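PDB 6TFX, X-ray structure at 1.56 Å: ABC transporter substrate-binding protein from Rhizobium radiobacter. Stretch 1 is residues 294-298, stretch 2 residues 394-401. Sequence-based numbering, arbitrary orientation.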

# COMPACT_ATOMS: atom_id res chain seq x y z
N SER A 294 -7.84 9.98 -13.52
CA SER A 294 -6.91 10.90 -12.84
C SER A 294 -5.71 10.13 -12.35
O SER A 294 -5.58 8.91 -12.63
CB SER A 294 -7.59 11.68 -11.71
OG SER A 294 -6.74 12.75 -11.31
N VAL A 295 -4.82 10.81 -11.62
CA VAL A 295 -3.55 10.25 -11.18
C VAL A 295 -3.52 9.86 -9.70
O VAL A 295 -2.45 9.58 -9.16
CB VAL A 295 -2.40 11.22 -11.54
CG1 VAL A 295 -2.21 11.30 -13.06
CG2 VAL A 295 -2.64 12.61 -10.94
N ILE A 296 -4.69 9.80 -9.07
CA ILE A 296 -4.88 9.31 -7.71
C ILE A 296 -6.07 8.35 -7.73
O ILE A 296 -6.93 8.46 -8.62
CB ILE A 296 -5.03 10.44 -6.66
CG1 ILE A 296 -6.43 11.10 -6.72
CG2 ILE A 296 -3.88 11.46 -6.77
CD1 ILE A 296 -6.61 12.17 -5.64
N PRO A 297 -6.15 7.40 -6.78
CA PRO A 297 -7.28 6.43 -6.80
C PRO A 297 -8.64 7.12 -6.68
O PRO A 297 -8.76 8.17 -6.05
CB PRO A 297 -6.99 5.52 -5.61
CG PRO A 297 -5.47 5.59 -5.44
CD PRO A 297 -5.19 7.08 -5.70
N SER A 298 -9.68 6.52 -7.30
CA SER A 298 -11.00 7.16 -7.35
C SER A 298 -11.60 7.39 -5.97
O SER A 298 -12.40 8.32 -5.79
CB SER A 298 -11.96 6.38 -8.24
OG SER A 298 -12.21 5.11 -7.66
N TYR A 394 -2.44 12.52 0.59
CA TYR A 394 -1.47 11.42 0.75
C TYR A 394 -0.91 10.98 -0.58
O TYR A 394 0.31 11.01 -0.77
CB TYR A 394 -2.10 10.25 1.54
CG TYR A 394 -2.33 10.67 2.98
CD1 TYR A 394 -1.28 10.68 3.89
CD2 TYR A 394 -3.55 11.20 3.39
CE1 TYR A 394 -1.45 11.14 5.19
CE2 TYR A 394 -3.74 11.67 4.70
CZ TYR A 394 -2.67 11.66 5.58
OH TYR A 394 -2.79 12.12 6.87
N TYR A 395 -1.77 10.58 -1.52
CA TYR A 395 -1.23 10.13 -2.81
C TYR A 395 -0.48 11.26 -3.49
O TYR A 395 0.60 11.05 -4.04
CB TYR A 395 -2.36 9.65 -3.72
CG TYR A 395 -2.00 8.41 -4.52
CD1 TYR A 395 -2.15 7.14 -3.98
CD2 TYR A 395 -1.52 8.52 -5.83
CE1 TYR A 395 -1.86 5.99 -4.72
CE2 TYR A 395 -1.22 7.37 -6.58
CZ TYR A 395 -1.39 6.11 -6.02
OH TYR A 395 -1.08 4.98 -6.75
N LEU A 396 -1.04 12.49 -3.45
CA LEU A 396 -0.38 13.59 -4.15
C LEU A 396 0.99 13.91 -3.56
O LEU A 396 1.95 14.12 -4.30
CB LEU A 396 -1.25 14.86 -4.12
CG LEU A 396 -2.51 14.78 -4.96
CD1 LEU A 396 -3.40 15.99 -4.66
CD2 LEU A 396 -2.19 14.72 -6.49
N THR A 397 1.08 14.01 -2.23
CA THR A 397 2.36 14.36 -1.63
C THR A 397 3.39 13.27 -1.90
O THR A 397 4.53 13.57 -2.26
CB THR A 397 2.20 14.61 -0.12
OG1 THR A 397 1.33 15.74 0.07
CG2 THR A 397 3.55 14.85 0.56
N GLN A 398 3.01 12.00 -1.69
CA GLN A 398 4.00 10.92 -1.79
C GLN A 398 4.50 10.64 -3.20
O GLN A 398 5.69 10.34 -3.39
CB GLN A 398 3.40 9.65 -1.16
CG GLN A 398 3.13 9.87 0.35
CD GLN A 398 2.61 8.62 1.01
OE1 GLN A 398 2.94 7.51 0.62
NE2 GLN A 398 1.80 8.80 2.05
N PHE A 399 3.60 10.70 -4.18
CA PHE A 399 3.98 10.37 -5.55
C PHE A 399 4.36 11.58 -6.41
O PHE A 399 5.06 11.38 -7.42
CB PHE A 399 2.81 9.67 -6.24
CG PHE A 399 2.63 8.24 -5.82
CD1 PHE A 399 3.34 7.22 -6.45
CD2 PHE A 399 1.80 7.92 -4.75
CE1 PHE A 399 3.19 5.88 -6.05
CE2 PHE A 399 1.68 6.58 -4.31
CZ PHE A 399 2.35 5.57 -4.99
N TYR A 400 3.87 12.79 -6.08
CA TYR A 400 4.06 13.91 -6.99
C TYR A 400 4.67 15.20 -6.41
O TYR A 400 5.00 16.07 -7.22
CB TYR A 400 2.72 14.25 -7.68
CG TYR A 400 2.04 13.03 -8.28
CD1 TYR A 400 2.67 12.27 -9.27
CD2 TYR A 400 0.78 12.62 -7.84
CE1 TYR A 400 2.06 11.13 -9.80
CE2 TYR A 400 0.17 11.48 -8.36
CZ TYR A 400 0.83 10.72 -9.32
OH TYR A 400 0.23 9.60 -9.84
N HIS A 401 4.80 15.35 -5.08
CA HIS A 401 5.40 16.59 -4.56
C HIS A 401 6.92 16.48 -4.71
O HIS A 401 7.46 15.39 -4.50
CB HIS A 401 5.02 16.80 -3.09
CG HIS A 401 5.45 18.13 -2.56
ND1 HIS A 401 6.76 18.38 -2.20
CD2 HIS A 401 4.73 19.27 -2.42
CE1 HIS A 401 6.79 19.65 -1.80
NE2 HIS A 401 5.59 20.22 -1.91

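This is a small, mainly apolar packing of an irregular segment against the last turns of a helix, fixed by a single hydrogen bond from a tyrosine hydroxyl to a backbone carbonyl. About 277 Å² of surface is buried, counting both sides. The two stretches belong to one chain, and touching residues lie at least 98 positions apart in sequence. The contact is therefore a tertiary one.

Three consecutive residues, Val295, Ile296 and Pro297, meet the helix. They face Tyr395, Leu396 and Tyr400. The backbones come nearest at Ile296 and Tyr395, whose CA atoms are 6.2 Å apart.

The hydrogen bond runs from Tyr400 OH to Val295 O, at 2.8 Å. Val295 lies in no regular helix or strand, and its carbonyl is taken up here by a side chain. The oxygen sits at the edge of the Tyr400 ring, near its plane, as suits a phenol donor. The CB of Val295 also lies 4.0 Å from Tyr400 CZ, so apolar contact accompanies the polar one. Val295 O is 3.6 Å from Tyr395 CE2 as well, at an oblique angle to that ring.

Ile296 supplies the apolar centre through its CG2 methyl. This atom is 3.7 Å from Leu396 CD2 and 3.9 Å from Tyr395 CB. It approaches Tyr400 CE2 more loosely, at 4.4 Å, near the plane of the ring. One methyl thus touches three helix residues. The CA-to-CB bond of Leu396 points sideways, but the end of its side chain comes nearer and makes the contact.

Pro297 packs on Tyr395 differently. Its CD lies 3.5 Å from the centroid of the Tyr395 ring, only 13° off the ring normal. This is a CH-pi contact over the face. A proline CD carries slightly polarised hydrogens next to the ring nitrogen, which suits it to an aromatic face. The Tyr395 hydroxyl is hydrogen-bonded elsewhere in the structure.

The helix is held by regular backbone hydrogen bonds. Tyr400 N bonds to Leu396 O at 2.9 Å, and Phe399 N bonds to Tyr395 O at 3.0 Å. Tyr395 and Tyr400 both point their CA-to-CB bonds toward the other stretch. Phe399 does too, yet its nearest side-chain approach, Phe399 CB to Val295 O, is 6.0 Å, and it makes no contact. His401 is the first residue to leave helical geometry, so Tyr400 makes its hydrogen bond from the end of the helix.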